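Local coordinates for protein glycosyl hydrolase family 10 (Bacteroides intestinalis DSM 17393, PDB 4QPW) that binds xylohexaose, and probably xylan, through this carbohydrate-binding module of a larger enzyme that probably hydrolyses glycosidic bonds, at residues Q50-F53 with I54-H57; G89-S92 with G93-E96. All blocks are in the same frame, centred on the assembly; numbering follows the deposited sequence.

Contact 1. Residues Q50-F53 with I54-H57. With XYP (beta-D-xylopyranose), chain B; XYP (beta-D-xylopyranose), chain C.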
loop_
_atom_site.group_PDB
_atom_site.type_symbol
_atom_site.label_atom_id
_atom_site.label_comp_id
_atom_site.label_asym_id
_atom_site.label_seq_id
_atom_site.Cartn_x
_atom_site.Cartn_y
_atom_site.Cartn_z
ATOM N N GLN A 50 13.752 -5.308 -9.871
ATOM C CA GLN A 50 12.542 -4.682 -10.386
ATOM C C GLN A 50 11.675 -4.234 -9.198
ATOM O O GLN A 50 11.535 -4.952 -8.213
ATOM C CB GLN A 50 11.736 -5.611 -11.296
ATOM C CG GLN A 50 12.591 -6.301 -12.406
ATOM C CD GLN A 50 11.841 -6.598 -13.690
ATOM O OE1 GLN A 50 10.960 -5.830 -14.135
ATOM N NE2 GLN A 50 12.144 -7.775 -14.284
ATOM N N ASN A 51 10.948 -3.154 -9.397
ATOM C CA ASN A 51 10.062 -2.696 -8.290
ATOM C C ASN A 51 8.970 -3.700 -8.000
ATOM O O ASN A 51 8.618 -3.812 -6.792
ATOM C CB ASN A 51 9.574 -1.306 -8.590
ATOM C CG ASN A 51 9.212 -0.523 -7.310
ATOM O OD1 ASN A 51 9.959 -0.290 -6.372
ATOM N ND2 ASN A 51 7.917 -0.153 -7.286
ATOM N N HIS A 52 8.415 -4.411 -8.929
ATOM C CA HIS A 52 7.349 -5.339 -8.599
ATOM C C HIS A 52 7.835 -6.590 -7.940
ATOM O O HIS A 52 6.974 -7.383 -7.543
ATOM C CB HIS A 52 6.511 -5.684 -9.818
ATOM C CG HIS A 52 7.157 -6.613 -10.834
ATOM N ND1 HIS A 52 6.984 -7.978 -10.892
ATOM C CD2 HIS A 52 8.009 -6.287 -11.809
ATOM C CE1 HIS A 52 7.732 -8.470 -11.910
ATOM N NE2 HIS A 52 8.319 -7.449 -12.479
ATOM N N PHE A 53 9.154 -6.787 -7.804
ATOM C CA PHE A 53 9.600 -7.970 -7.119
ATOM C C PHE A 53 9.362 -7.954 -5.633
ATOM O O PHE A 53 9.556 -8.956 -4.961
ATOM C CB PHE A 53 11.127 -8.103 -7.378
ATOM C CG PHE A 53 11.480 -8.776 -8.696
ATOM C CD1 PHE A 53 10.659 -8.948 -9.667
ATOM C CD2 PHE A 53 12.802 -9.256 -8.845
ATOM C CE1 PHE A 53 11.053 -9.604 -10.906
ATOM C CE2 PHE A 53 13.201 -9.859 -10.079
ATOM C CZ PHE A 53 12.369 -10.054 -11.055
ATOM N N ILE A 54 8.935 -6.792 -5.028
ATOM C CA ILE A 54 8.392 -6.783 -3.655
ATOM C C ILE A 54 7.017 -6.140 -3.778
ATOM O O ILE A 54 6.941 -4.894 -3.976
ATOM C CB ILE A 54 9.264 -6.104 -2.695
ATOM C CG1 ILE A 54 10.683 -6.728 -2.668
ATOM C CG2 ILE A 54 8.632 -6.162 -1.303
ATOM C CD1 ILE A 54 11.649 -6.030 -1.766
ATOM N N GLN A 55 5.982 -6.962 -3.817
ATOM C CA GLN A 55 4.588 -6.459 -4.065
ATOM C C GLN A 55 3.645 -7.082 -3.101
ATOM O O GLN A 55 3.828 -8.235 -2.648
ATOM C CB GLN A 55 4.186 -6.682 -5.519
ATOM C CG GLN A 55 4.106 -8.154 -5.922
ATOM C CD GLN A 55 3.645 -8.349 -7.340
ATOM O OE1 GLN A 55 2.901 -7.545 -7.906
ATOM N NE2 GLN A 55 4.131 -9.427 -7.978
ATOM N N TYR A 56 2.619 -6.305 -2.697
ATOM C CA TYR A 56 1.782 -6.719 -1.591
ATOM C C TYR A 56 0.487 -5.939 -1.657
ATOM O O TYR A 56 0.486 -4.739 -1.956
ATOM C CB TYR A 56 2.528 -6.518 -0.247
ATOM C CG TYR A 56 3.301 -5.245 -0.093
ATOM C CD1 TYR A 56 4.619 -5.132 -0.614
ATOM C CD2 TYR A 56 2.793 -4.112 0.508
ATOM C CE1 TYR A 56 5.316 -3.970 -0.611
ATOM C CE2 TYR A 56 3.484 -2.966 0.579
ATOM C CZ TYR A 56 4.755 -2.849 0.011
ATOM O OH TYR A 56 5.456 -1.667 0.122
ATOM N N HIS A 57 -0.592 -6.597 -1.291
ATOM C CA HIS A 57 -1.862 -5.851 -1.131
ATOM C C HIS A 57 -1.844 -5.219 0.222
ATOM O O HIS A 57 -1.531 -5.845 1.263
ATOM C CB HIS A 57 -3.059 -6.792 -1.202
ATOM C CG HIS A 57 -3.273 -7.412 -2.554
ATOM N ND1 HIS A 57 -4.307 -8.317 -2.743
ATOM C CD2 HIS A 57 -2.613 -7.271 -3.740
ATOM C CE1 HIS A 57 -4.255 -8.729 -4.006
ATOM N NE2 HIS A 57 -3.251 -8.136 -4.626
HETATM C C1 XYP B . 2.761 -8.964 -11.750
HETATM C C2 XYP B . 3.022 -7.597 -11.184
HETATM C C3 XYP B . 3.147 -6.551 -12.280
HETATM C C4 XYP B . 4.218 -7.033 -13.293
HETATM C C5 XYP B . 3.917 -8.427 -13.699
HETATM O O2 XYP B . 1.944 -7.206 -10.333
HETATM O O3 XYP B . 3.511 -5.272 -11.683
HETATM O O4 XYP B . 4.196 -6.103 -14.384
HETATM O O5 XYP B . 3.914 -9.320 -12.604
HETATM C C1 XYP C . -0.191 -12.544 -9.856
HETATM C C2 XYP C . 1.217 -13.195 -9.822
HETATM C C3 XYP C . 2.195 -12.043 -9.844
HETATM C C4 XYP C . 1.913 -11.033 -10.899
HETATM C C5 XYP C . 0.479 -10.545 -10.815
HETATM O O2 XYP C . 1.419 -14.038 -8.698
HETATM O O3 XYP C . 3.567 -12.528 -9.988
HETATM O O4 XYP C . 2.770 -9.885 -10.704
HETATM O O5 XYP C . -0.414 -11.677 -10.908
HETATM O O HOH W 1 6.876 -10.095 -6.648
#

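Contact 2. Residues G89-S92 with G93-E96. With XYP (beta-D-xylopyranose), chain D; XYP (beta-D-xylopyranose), chain C.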
loop_
_atom_site.group_PDB
_atom_site.type_symbol
_atom_site.label_atom_id
_atom_site.label_comp_id
_atom_site.label_asym_id
_atom_site.label_seq_id
_atom_site.Cartn_x
_atom_site.Cartn_y
_atom_site.Cartn_z
ATOM N N GLY A 89 -7.529 -1.340 -7.826
ATOM C CA GLY A 89 -8.378 -2.086 -8.771
ATOM C C GLY A 89 -8.067 -3.553 -8.710
ATOM O O GLY A 89 -7.217 -4.019 -7.985
ATOM N N PRO A 90 -8.825 -4.339 -9.519
ATOM C CA PRO A 90 -8.640 -5.749 -9.624
ATOM C C PRO A 90 -7.364 -6.093 -10.448
ATOM O O PRO A 90 -6.716 -5.265 -10.973
ATOM C CB PRO A 90 -9.946 -6.216 -10.277
ATOM C CG PRO A 90 -10.275 -5.056 -11.202
ATOM C CD PRO A 90 -9.888 -3.826 -10.418
ATOM N N TRP A 91 -7.127 -7.417 -10.518
ATOM C CA TRP A 91 -5.956 -7.891 -11.244
ATOM C C TRP A 91 -5.970 -7.474 -12.767
ATOM O O TRP A 91 -4.919 -7.263 -13.322
ATOM C CB TRP A 91 -5.859 -9.436 -11.169
ATOM C CG TRP A 91 -5.587 -9.947 -9.788
ATOM C CD1 TRP A 91 -6.431 -10.579 -8.967
ATOM C CD2 TRP A 91 -4.333 -9.895 -9.129
ATOM N NE1 TRP A 91 -5.771 -10.852 -7.771
ATOM C CE2 TRP A 91 -4.510 -10.470 -7.851
ATOM C CE3 TRP A 91 -3.108 -9.440 -9.482
ATOM C CZ2 TRP A 91 -3.449 -10.635 -6.921
ATOM C CZ3 TRP A 91 -2.083 -9.518 -8.484
ATOM C CH2 TRP A 91 -2.325 -10.129 -7.235
ATOM N N SER A 92 -7.141 -7.252 -13.301
ATOM C CA SER A 92 -7.189 -6.865 -14.735
ATOM C C SER A 92 -6.722 -5.517 -15.013
ATOM O O SER A 92 -6.321 -5.215 -16.193
ATOM C CB SER A 92 -8.639 -7.036 -15.215
ATOM O OG SER A 92 -9.541 -6.212 -14.656
ATOM N N GLY A 93 -6.803 -4.547 -14.088
ATOM C CA GLY A 93 -6.492 -3.205 -14.409
ATOM C C GLY A 93 -6.805 -2.275 -13.214
ATOM O O GLY A 93 -7.812 -2.493 -12.545
ATOM N N ARG A 94 -6.017 -1.260 -13.071
ATOM C CA ARG A 94 -6.090 -0.366 -11.832
ATOM C C ARG A 94 -5.908 1.050 -12.167
ATOM O O ARG A 94 -5.236 1.418 -13.172
ATOM C CB ARG A 94 -5.045 -0.870 -10.793
ATOM C CG ARG A 94 -5.052 -2.342 -10.532
ATOM C CD ARG A 94 -4.310 -2.687 -9.242
ATOM N NE ARG A 94 -4.158 -4.127 -8.995
ATOM C CZ ARG A 94 -3.201 -4.886 -9.581
ATOM N NH1 ARG A 94 -2.322 -4.345 -10.375
ATOM N NH2 ARG A 94 -3.173 -6.154 -9.344
ATOM N N ALA A 95 -6.306 1.948 -11.225
ATOM C CA ALA A 95 -5.931 3.339 -11.234
ATOM C C ALA A 95 -4.584 3.458 -10.547
ATOM O O ALA A 95 -4.458 3.134 -9.330
ATOM C CB ALA A 95 -6.992 4.142 -10.527
ATOM N N GLU A 96 -3.552 3.935 -11.187
ATOM C CA GLU A 96 -2.174 3.913 -10.743
ATOM C C GLU A 96 -1.619 5.192 -10.272
ATOM O O GLU A 96 -1.932 6.291 -10.844
ATOM C CB GLU A 96 -1.294 3.353 -11.905
ATOM C CG GLU A 96 -1.609 1.926 -12.300
ATOM C CD GLU A 96 -0.870 1.532 -13.601
ATOM O OE1 GLU A 96 0.347 1.701 -13.591
ATOM O OE2 GLU A 96 -1.497 1.125 -14.623
HETATM O O1 XYP D . -6.179 -14.555 -8.233
HETATM C C1 XYP D . -4.898 -14.627 -8.799
HETATM C C2 XYP D . -4.847 -13.880 -10.135
HETATM C C3 XYP D . -3.426 -13.993 -10.636
HETATM C C4 XYP D . -2.528 -13.359 -9.578
HETATM C C5 XYP D . -2.583 -14.182 -8.340
HETATM O O2 XYP D . -5.723 -14.351 -11.200
HETATM O O3 XYP D . -3.234 -13.228 -11.810
HETATM O O4 XYP D . -1.074 -13.659 -9.948
HETATM O O5 XYP D . -3.997 -14.053 -7.855
HETATM C C1 XYP C . -0.191 -12.544 -9.856
HETATM C C2 XYP C . 1.217 -13.195 -9.822
HETATM C C3 XYP C . 2.195 -12.043 -9.844
HETATM C C4 XYP C . 1.913 -11.033 -10.899
HETATM C C5 XYP C . 0.479 -10.545 -10.815
HETATM O O2 XYP C . 1.419 -14.038 -8.698
HETATM O O3 XYP C . 3.567 -12.528 -9.988
HETATM O O4 XYP C . 2.770 -9.885 -10.704
HETATM O O5 XYP C . -0.414 -11.677 -10.908
#

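Contact 1. Residues Q50-F53 with I54-H57
The xylan-binding site of this module takes two of its residues, H52 and Q55, from the point where a short 3-10 turn, 51-53, runs into strand 54-57. H52 contributes its flat side. With CG between the backbone N and the carbonyl carbon (chi1 74°), the imidazole is turned to lay one face against the xylose of chain B, whose C4 lies 3.8 Å above the ring plane and over its centre. Over the opposite face lies F53 CD1, offset toward the rim of the imidazole, which is thus held between an aromatic neighbour and the sugar. Q55 works instead through its amide. Its OE1 accepts a short bond, 2.6 Å, from O2 of the chain B xylose, while its NE2 donates to O4 of the chain C xylose, 3.1 Å away, at 162°. That O4 is the glycosidic oxygen joining the two sugars, so one amide spans the linkage. Strand neighbours E20 and Q124 add weak bonds to NE2 and OE1 and help fix the rotation of the amide. A water lies 2.9 Å from H52 O, to which it may donate, and 3.1 Å from Q55 NE2, from which it accepts. Q55 CG also packs against H52 O at 3.4 Å. The backbone link across the junction is slight: I54 N gives only a weak bond to N51 O, whereas the N51 side chain is held by L127. One side chain laid against a sugar ring and a second hydrogen-bonding across the linkage is a combination typical of glycan-binding sites on beta-sandwich carbohydrate-binding modules.

Contact 2. Residues G89-S92 with G93-E96
P90 O receives the backbone N-H of G93, with 3.2 Å between P90 O and G93 N and an angle of 154° at the hydrogen, and this bond closes a type I turn from P90 to G93. The donor stands well above the carbonyl plane, 53° out of it. Over the same oxygen lies one face of the R94 guanidinium, and R94 CG comes within 3.4 Å of P90 O. The R94 chain runs extended from CG to NE and folds back over the turn, where NE makes a weak, bent bond to G89 O. Glycine at 89 has no side chain, which lets G93 O settle 3.8 Å from G89 CA.

The turn lies in the connection of a beta hairpin between strands 82-89 and 95-101, and it carries W91 outward to the bound xylan. The indole gives one face to the chain D xylose, whose C4 sits 3.7 Å above the plane and over its centre; the chain C xylose meets the ring obliquely, with C5 3.6 Å from W91 CZ3. R94 runs beside W91 in the same direction, its guanidinium turned 73° from the indole plane, so that an edge of the guanidinium meets the ring carbons, NH2 lying 3.3 Å from W91 CE3. NH2 is also hydrogen-bonded to H120 NE2 of the adjacent strand 120-124.

Contact 1 comes first along the chain and contact 2 follows in series, their centres 15 Å apart. Both belong to the same five-stranded antiparallel sheet: 54-57 pairs with 120-124, which pairs with 82-89, and 95-101 follows at the edge. The two meet where H57 NE2 packs against W91 CZ2 at 3.4 Å, and both touch the chain C xylose. The glycan spans them in order, chain B lying at contact 1 and chain D, on the reducing-end side of these three linked sugars, at contact 2. Residues from separate loops and strands thus form one binding face along the glycan, as suits a module that binds along a xylan chain.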